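Local coordinates for protein arabinan endo-1,5-alpha-l-arabinosidase A (PDB 1GYH) that hydrolyses the alpha-1,5-arabinofuranosyl bonds of linear arabinan, releasing almost exclusively arabinotriose in the breakdown of plant cell walls, at residues A[191-196]-A[218-223]; A[248-253]-A[272-277]. All coordinates share one frame; numbering follows the deposited sequence.

Contact 1 of 2, residues A[191-196]-A[218-223]; sequences IEAPFI and STYHLV
Glu192 and Tyr220 cross at about a right angle, and a single polar bond carries most of the contact between 191-196 and 218-223. Tyr220 OH donates to Glu192 OE2 at 2.6 Å. Glu192 OE2 lies at the edge of the phenol ring, near its plane, 3.3 Å from Tyr220 CE1. Seen from the carboxylate, the hydroxyl arrives on the anti side of Glu192 OE2 and stands 19° out of the carboxylate plane. The planes of the two flat groups stand 89° apart, which excludes parallel stacking; the contact is the hydroxyl-to-carboxylate bond. Glu192 CG sits between the backbone N and the carbonyl carbon (chi1 67°), and an extended chain beyond it carries the carboxylate out to the phenol. The other oxygen, OE1, is hydrogen-bonded to Ser146 OG; the two bonds hold different oxygens, which should restrain rotation of the carboxylate. Both segments belong to one blade of the five-bladed beta-propeller: strand 191-199 runs at one side of the four-stranded blade, and strand 202-209 separates it from strand 221-227. Glu192 is probably the proton donor and a substrate ligand, and the bond is consistent with Tyr220 acting as a second-shell residue that orients it. Next to it, Ala193 has left-handed backbone angles and brings its CB to 4.5 Å from Tyr220 OH. Ala193 and Tyr220 both also touch His262, probably a calcium ligand. On the tyrosine side, His221 ND1 donates to Thr219 O at 2.9 Å, the carbonyl oxygen lying near the imidazole plane.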
ATOM      1  N   ILE A 191      -6.943  -6.273  -9.733  1.00 13.20           N
ATOM      2  CA  ILE A 191      -5.762  -6.526  -8.928  1.00 13.26           C
ATOM      3  C   ILE A 191      -5.039  -5.235  -8.680  1.00 13.80           C
ATOM      4  O   ILE A 191      -4.821  -4.452  -9.618  1.00 13.98           O
ATOM      5  CB  ILE A 191      -4.775  -7.565  -9.614  1.00 13.36           C
ATOM      6  CG1 ILE A 191      -3.557  -7.800  -8.707  1.00 12.60           C
ATOM      7  CG2 ILE A 191      -4.307  -7.144 -11.053  1.00 15.33           C
ATOM      8  CD1 ILE A 191      -2.592  -8.846  -9.202  1.00 14.78           C
ATOM      9  N   GLU A 192      -4.663  -4.975  -7.430  1.00 13.43           N
ATOM     10  CA  GLU A 192      -3.914  -3.751  -7.095  1.00 14.22           C
ATOM     11  C   GLU A 192      -3.167  -3.852  -5.755  1.00 14.61           C
ATOM     12  O   GLU A 192      -3.339  -4.804  -4.997  1.00 15.26           O
ATOM     13  CB  GLU A 192      -4.862  -2.506  -7.058  1.00 14.02           C
ATOM     14  CG  GLU A 192      -5.889  -2.495  -5.934  1.00 14.08           C
ATOM     15  CD  GLU A 192      -6.905  -1.362  -6.030  1.00 17.60           C
ATOM     16  OE1 GLU A 192      -6.876  -0.590  -7.048  1.00 20.45           O
ATOM     17  OE2 GLU A 192      -7.747  -1.252  -5.081  1.00 18.96           O
ATOM     18  N   ALA A 193      -2.399  -2.816  -5.460  1.00 15.73           N
ATOM     19  CA  ALA A 193      -1.857  -2.549  -4.129  1.00 15.46           C
ATOM     20  C   ALA A 193      -0.859  -3.642  -3.671  1.00 15.28           C
ATOM     21  O   ALA A 193      -1.056  -4.251  -2.630  1.00 14.52           O
ATOM     22  CB  ALA A 193      -2.979  -2.389  -3.105  1.00 16.10           C
ATOM     23  N   PRO A 194       0.234  -3.815  -4.386  1.00 15.32           N
ATOM     24  CA  PRO A 194       1.210  -4.832  -3.965  1.00 14.57           C
ATOM     25  C   PRO A 194       1.864  -4.450  -2.637  1.00 15.62           C
ATOM     26  O   PRO A 194       2.070  -3.266  -2.327  1.00 14.21           O
ATOM     27  CB  PRO A 194       2.267  -4.786  -5.036  1.00 14.72           C
ATOM     28  CG  PRO A 194       2.226  -3.343  -5.546  1.00 15.87           C
ATOM     29  CD  PRO A 194       0.710  -3.029  -5.539  1.00 15.66           C
ATOM     30  N   PHE A 195       2.241  -5.469  -1.859  1.00 14.84           N
ATOM     31  CA  PHE A 195       3.093  -5.203  -0.699  1.00 13.97           C
ATOM     32  C   PHE A 195       3.986  -6.416  -0.500  1.00 13.79           C
ATOM     33  O   PHE A 195       3.484  -7.537  -0.547  1.00 14.23           O
ATOM     34  CB  PHE A 195       2.273  -4.891   0.567  1.00 14.27           C
ATOM     35  CG  PHE A 195       3.134  -4.364   1.694  1.00 14.25           C
ATOM     36  CD1 PHE A 195       3.848  -5.244   2.528  1.00 15.21           C
ATOM     37  CD2 PHE A 195       3.327  -3.004   1.851  1.00 15.23           C
ATOM     38  CE1 PHE A 195       4.681  -4.753   3.532  1.00 13.28           C
ATOM     39  CE2 PHE A 195       4.125  -2.498   2.840  1.00 15.24           C
ATOM     40  CZ  PHE A 195       4.813  -3.373   3.706  1.00 14.79           C
ATOM     41  N   ILE A 196       5.296  -6.197  -0.364  1.00 13.08           N
ATOM     42  CA  ILE A 196       6.231  -7.302  -0.182  1.00 13.72           C
ATOM     43  C   ILE A 196       6.851  -7.347   1.231  1.00 13.72           C
ATOM     44  O   ILE A 196       7.382  -6.349   1.729  1.00 14.86           O
ATOM     45  CB  ILE A 196       7.298  -7.267  -1.241  1.00 13.19           C
ATOM     46  CG1 ILE A 196       6.639  -7.306  -2.653  1.00 12.36           C
ATOM     47  CG2 ILE A 196       8.297  -8.463  -1.057  1.00 13.07           C
ATOM     48  CD1 ILE A 196       7.528  -6.982  -3.808  1.00 14.30           C
ATOM     49  N   SER A 218     -19.075  -4.801  -2.173  1.00 19.99           N
ATOM     50  CA  SER A 218     -17.617  -4.885  -2.240  1.00 19.02           C
ATOM     51  C   SER A 218     -17.168  -6.347  -2.194  1.00 17.00           C
ATOM     52  O   SER A 218     -17.731  -7.142  -1.440  1.00 16.67           O
ATOM     53  CB  SER A 218     -16.948  -4.101  -1.109  1.00 19.72           C
ATOM     54  OG  SER A 218     -17.246  -2.709  -1.177  1.00 22.79           O
ATOM     55  N   THR A 219     -16.195  -6.687  -3.027  1.00 16.31           N
ATOM     56  CA  THR A 219     -15.632  -8.039  -3.093  1.00 15.17           C
ATOM     57  C   THR A 219     -14.137  -8.034  -2.734  1.00 14.49           C
ATOM     58  O   THR A 219     -13.469  -9.056  -2.864  1.00 14.39           O
ATOM     59  CB  THR A 219     -15.761  -8.620  -4.518  1.00 14.85           C
ATOM     60  OG1 THR A 219     -15.126  -7.742  -5.465  1.00 15.69           O
ATOM     61  CG2 THR A 219     -17.221  -8.807  -4.962  1.00 14.65           C
ATOM     62  N   TYR A 220     -13.627  -6.877  -2.322  1.00 13.55           N
ATOM     63  CA  TYR A 220     -12.208  -6.663  -2.005  1.00 13.89           C
ATOM     64  C   TYR A 220     -11.724  -7.714  -0.968  1.00 13.32           C
ATOM     65  O   TYR A 220     -12.377  -7.957   0.033  1.00 13.29           O
ATOM     66  CB  TYR A 220     -11.999  -5.278  -1.413  1.00 12.39           C
ATOM     67  CG  TYR A 220     -10.745  -4.490  -1.736  1.00 12.51           C
ATOM     68  CD1 TYR A 220     -10.242  -4.398  -3.022  1.00 14.25           C
ATOM     69  CD2 TYR A 220     -10.139  -3.715  -0.755  1.00 12.92           C
ATOM     70  CE1 TYR A 220      -9.123  -3.631  -3.317  1.00 13.14           C
ATOM     71  CE2 TYR A 220      -9.009  -2.920  -1.039  1.00 15.24           C
ATOM     72  CZ  TYR A 220      -8.524  -2.870  -2.336  1.00 13.69           C
ATOM     73  OH  TYR A 220      -7.431  -2.078  -2.672  1.00 14.74           O
ATOM     74  N   HIS A 221     -10.593  -8.324  -1.269  1.00 14.29           N
ATOM     75  CA  HIS A 221      -9.949  -9.319  -0.366  1.00 13.95           C
ATOM     76  C   HIS A 221      -8.463  -9.452  -0.669  1.00 14.11           C
ATOM     77  O   HIS A 221      -7.959  -8.869  -1.636  1.00 13.38           O
ATOM     78  CB  HIS A 221     -10.652 -10.681  -0.464  1.00 13.63           C
ATOM     79  CG  HIS A 221     -10.540 -11.351  -1.803  1.00 14.73           C
ATOM     80  ND1 HIS A 221     -11.254 -10.942  -2.910  1.00 13.88           N
ATOM     81  CD2 HIS A 221      -9.815 -12.429  -2.201  1.00 14.75           C
ATOM     82  CE1 HIS A 221     -10.973 -11.739  -3.934  1.00 15.45           C
ATOM     83  NE2 HIS A 221     -10.123 -12.668  -3.517  1.00 17.25           N
ATOM     84  N   LEU A 222      -7.750 -10.215   0.174  1.00 13.77           N
ATOM     85  CA  LEU A 222      -6.295 -10.353   0.056  1.00 13.67           C
ATOM     86  C   LEU A 222      -5.878 -11.760  -0.351  1.00 13.27           C
ATOM     87  O   LEU A 222      -6.385 -12.749   0.185  1.00 12.65           O
ATOM     88  CB  LEU A 222      -5.629 -10.017   1.379  1.00 13.85           C
ATOM     89  CG  LEU A 222      -5.788  -8.591   1.909  1.00 15.59           C
ATOM     90  CD1 LEU A 222      -5.105  -8.434   3.265  1.00 18.08           C
ATOM     91  CD2 LEU A 222      -5.149  -7.606   0.912  1.00 16.10           C
ATOM     92  N   VAL A 223      -4.945 -11.799  -1.289  1.00 13.21           N
ATOM     93  CA  VAL A 223      -4.273 -12.995  -1.756  1.00 12.97           C
ATOM     94  C   VAL A 223      -2.759 -12.826  -1.608  1.00 13.58           C
ATOM     95  O   VAL A 223      -2.233 -11.703  -1.389  1.00 14.36           O
ATOM     96  CB  VAL A 223      -4.588 -13.338  -3.253  1.00 13.12           C
ATOM     97  CG1 VAL A 223      -6.074 -13.618  -3.422  1.00 14.24           C
ATOM     98  CG2 VAL A 223      -4.119 -12.276  -4.201  1.00 13.60           C
TER

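Contact 2 of 2, residues A[248-253]-A[272-277]; sequences SLLIKG and DYLVLH
Asp272 OD2 is gripped twice, by a salt bridge to Lys199 NZ and a hydrogen bond to Trp296 NE1, at the start of a segment whose Leu274 touches Leu250 and Ile251, and whose Leu276 touches Ile251, all through apolar contacts. Leu250 and Leu274 reach toward each other tip to tip, CD2 against CD2 at 4.0 Å. In each, CG stands anti to the backbone N (chi1 178° in Leu250, -175° in Leu274), which extends the branch across the gap. Ile251 CG2 comes beside the same methyl, Leu274 CD2, at 4.4 Å, and is equally far from Leu276 CD2. The backbones stay well apart: the axes of 248-251 and 272-277 approach to 11.2 Å and run 83° apart, so side chains alone bridge them. Two consecutive residues, Leu250 and Ile251, can both point at the partner because they form a classic beta bulge opposite Leu222, with Leu250 in a helix-like backbone conformation. Leu260 and Leu292 of the neighbouring sheet also touch Ile251. This apolar packing of the last strand of one blade against a strand of the next sheet forms part of the blade-to-blade interface of the five-bladed beta-propeller.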
ATOM      1  N   SER A 248      -3.118 -17.191  -3.590  1.00 13.78           N
ATOM      2  CA  SER A 248      -3.861 -17.933  -2.583  1.00 13.34           C
ATOM      3  C   SER A 248      -4.510 -16.993  -1.591  1.00 13.07           C
ATOM      4  O   SER A 248      -3.903 -16.035  -1.124  1.00 12.51           O
ATOM      5  CB  SER A 248      -2.940 -18.911  -1.819  1.00 13.57           C
ATOM      6  OG  SER A 248      -2.463 -19.933  -2.696  1.00 12.77           O
ATOM      7  N   LEU A 249      -5.743 -17.331  -1.234  1.00 13.38           N
ATOM      8  CA  LEU A 249      -6.515 -16.589  -0.249  1.00 14.37           C
ATOM      9  C   LEU A 249      -5.825 -16.451   1.111  1.00 14.76           C
ATOM     10  O   LEU A 249      -5.410 -17.446   1.705  1.00 14.77           O
ATOM     11  CB  LEU A 249      -7.913 -17.198  -0.072  1.00 14.72           C
ATOM     12  CG  LEU A 249      -8.764 -16.556   1.041  1.00 15.53           C
ATOM     13  CD1 LEU A 249      -9.078 -15.120   0.692  1.00 18.05           C
ATOM     14  CD2 LEU A 249     -10.047 -17.326   1.354  1.00 16.86           C
ATOM     15  N   LEU A 250      -5.717 -15.220   1.591  1.00 14.18           N
ATOM     16  CA  LEU A 250      -5.272 -14.940   2.965  1.00 14.54           C
ATOM     17  C   LEU A 250      -6.424 -14.602   3.912  1.00 14.41           C
ATOM     18  O   LEU A 250      -6.567 -15.185   4.993  1.00 12.96           O
ATOM     19  CB  LEU A 250      -4.256 -13.805   2.973  1.00 14.60           C
ATOM     20  CG  LEU A 250      -3.754 -13.375   4.364  1.00 15.62           C
ATOM     21  CD1 LEU A 250      -3.045 -14.573   5.048  1.00 16.01           C
ATOM     22  CD2 LEU A 250      -2.840 -12.211   4.282  1.00 16.40           C
ATOM     23  N   ILE A 251      -7.252 -13.633   3.516  1.00 13.34           N
ATOM     24  CA  ILE A 251      -8.411 -13.248   4.298  1.00 14.02           C
ATOM     25  C   ILE A 251      -9.388 -12.531   3.365  1.00 14.54           C
ATOM     26  O   ILE A 251      -8.965 -11.731   2.505  1.00 13.22           O
ATOM     27  CB  ILE A 251      -8.035 -12.336   5.487  1.00 14.02           C
ATOM     28  CG1 ILE A 251      -9.249 -11.999   6.367  1.00 13.98           C
ATOM     29  CG2 ILE A 251      -7.185 -11.074   5.039  1.00 16.55           C
ATOM     30  CD1 ILE A 251      -8.860 -11.370   7.766  1.00 13.43           C
ATOM     31  N   LYS A 252     -10.657 -12.857   3.579  1.00 14.43           N
ATOM     32  CA  LYS A 252     -11.811 -12.246   2.939  1.00 15.86           C
ATOM     33  C   LYS A 252     -12.822 -11.797   3.976  1.00 16.42           C
ATOM     34  O   LYS A 252     -12.731 -12.098   5.169  1.00 17.37           O
ATOM     35  CB  LYS A 252     -12.483 -13.188   1.945  1.00 15.53           C
ATOM     36  CG  LYS A 252     -13.127 -14.469   2.519  1.00 16.22           C
ATOM     37  CD  LYS A 252     -13.660 -15.444   1.427  1.00 19.40           C
ATOM     38  CE  LYS A 252     -14.265 -16.709   2.096  0.50 19.11           C
ATOM     39  NZ  LYS A 252     -15.198 -17.497   1.225  0.50 19.97           N
ATOM     40  N   GLY A 253     -13.800 -11.030   3.515  1.00 16.39           N
ATOM     41  CA  GLY A 253     -14.772 -10.444   4.411  1.00 14.89           C
ATOM     42  C   GLY A 253     -15.827 -11.386   4.871  1.00 14.02           C
ATOM     43  O   GLY A 253     -15.892 -12.520   4.416  1.00 14.19           O
ATOM     44  N   ASP A 272       5.050 -10.785  13.866  1.00 14.77           N
ATOM     45  CA  ASP A 272       4.606 -10.250  12.576  1.00 15.66           C
ATOM     46  C   ASP A 272       3.150  -9.789  12.621  1.00 15.57           C
ATOM     47  O   ASP A 272       2.319 -10.383  13.344  1.00 15.17           O
ATOM     48  CB  ASP A 272       4.773 -11.300  11.503  1.00 15.28           C
ATOM     49  CG  ASP A 272       6.182 -11.918  11.477  1.00 15.68           C
ATOM     50  OD1 ASP A 272       7.216 -11.197  11.583  1.00 14.57           O
ATOM     51  OD2 ASP A 272       6.315 -13.155  11.303  1.00 17.16           O
ATOM     52  N   TYR A 273       2.847  -8.765  11.801  1.00 15.83           N
ATOM     53  CA  TYR A 273       1.566  -8.062  11.846  1.00 14.67           C
ATOM     54  C   TYR A 273       1.087  -7.719  10.427  1.00 14.67           C
ATOM     55  O   TYR A 273       1.857  -7.340   9.557  1.00 15.25           O
ATOM     56  CB  TYR A 273       1.671  -6.801  12.704  1.00 14.25           C
ATOM     57  CG  TYR A 273       2.075  -7.074  14.179  1.00 15.62           C
ATOM     58  CD1 TYR A 273       3.418  -7.154  14.535  1.00 18.18           C
ATOM     59  CD2 TYR A 273       1.116  -7.230  15.189  1.00 17.14           C
ATOM     60  CE1 TYR A 273       3.811  -7.403  15.861  1.00 15.87           C
ATOM     61  CE2 TYR A 273       1.489  -7.478  16.535  1.00 15.18           C
ATOM     62  CZ  TYR A 273       2.843  -7.541  16.852  1.00 16.45           C
ATOM     63  OH  TYR A 273       3.270  -7.735  18.149  1.00 15.92           O
ATOM     64  N   LEU A 274      -0.190  -7.913  10.212  1.00 14.19           N
ATOM     65  CA  LEU A 274      -0.894  -7.527   8.984  1.00 13.81           C
ATOM     66  C   LEU A 274      -1.744  -6.251   9.304  1.00 13.81           C
ATOM     67  O   LEU A 274      -2.462  -6.230  10.300  1.00 14.37           O
ATOM     68  CB  LEU A 274      -1.823  -8.663   8.575  1.00 13.71           C
ATOM     69  CG  LEU A 274      -2.555  -8.450   7.225  1.00 15.19           C
ATOM     70  CD1 LEU A 274      -1.645  -8.543   6.078  1.00 19.51           C
ATOM     71  CD2 LEU A 274      -3.672  -9.453   7.056  1.00 17.69           C
ATOM     72  N   VAL A 275      -1.646  -5.221   8.460  1.00 13.09           N
ATOM     73  CA  VAL A 275      -2.283  -3.885   8.685  1.00 12.80           C
ATOM     74  C   VAL A 275      -3.173  -3.621   7.444  1.00 13.33           C
ATOM     75  O   VAL A 275      -2.705  -3.718   6.323  1.00 12.77           O
ATOM     76  CB  VAL A 275      -1.227  -2.780   8.859  1.00 13.16           C
ATOM     77  CG1 VAL A 275      -1.842  -1.384   9.166  1.00 12.88           C
ATOM     78  CG2 VAL A 275      -0.306  -3.110  10.027  1.00 13.41           C
ATOM     79  N   LEU A 276      -4.446  -3.349   7.651  1.00 13.29           N
ATOM     80  CA  LEU A 276      -5.395  -3.201   6.529  1.00 13.42           C
ATOM     81  C   LEU A 276      -6.609  -2.330   6.889  1.00 12.97           C
ATOM     82  O   LEU A 276      -6.798  -1.954   8.055  1.00 11.67           O
ATOM     83  CB  LEU A 276      -5.875  -4.583   6.056  1.00 13.32           C
ATOM     84  CG  LEU A 276      -6.604  -5.535   7.017  1.00 17.02           C
ATOM     85  CD1 LEU A 276      -8.024  -5.060   7.284  1.00 21.23           C
ATOM     86  CD2 LEU A 276      -6.695  -6.907   6.422  1.00 21.10           C
ATOM     87  N   HIS A 277      -7.427  -1.998   5.879  1.00 12.12           N
ATOM     88  CA  HIS A 277      -8.732  -1.405   6.165  1.00 12.26           C
ATOM     89  C   HIS A 277      -9.843  -2.379   5.842  1.00 12.13           C
ATOM     90  O   HIS A 277      -9.684  -3.254   4.986  1.00 13.46           O
ATOM     91  CB  HIS A 277      -8.943  -0.046   5.468  1.00 12.95           C
ATOM     92  CG  HIS A 277      -9.149  -0.124   3.985  1.00 13.24           C
ATOM     93  ND1 HIS A 277      -8.196   0.305   3.083  1.00 13.21           N
ATOM     94  CD2 HIS A 277     -10.205  -0.546   3.246  1.00 14.48           C
ATOM     95  CE1 HIS A 277      -8.654   0.153   1.852  1.00 11.62           C
ATOM     96  NE2 HIS A 277      -9.862  -0.381   1.917  1.00 14.13           N
TER

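Overall arrangement
Strand 221-227 joins the two contacts, whose centres lie 9 Å apart. It pairs with strand 248-251 through probable hydrogen bonds from Leu250 N to Leu222 O (2.9 Å) and from Leu222 N to Ile251 O (3.0 Å). Contact 1 lies within one blade, both its strands belonging to the same four-stranded sheet, and includes the probable proton donor, Glu192, whereas contact 2 joins the last strand of that blade to the next one. The side chain of Leu222 touches both Ile251 and Leu276. From the side chain of Leu276, those of His262, a probable calcium ligand, and Asp9, the probable proton acceptor, are about 7 and 9 Å away.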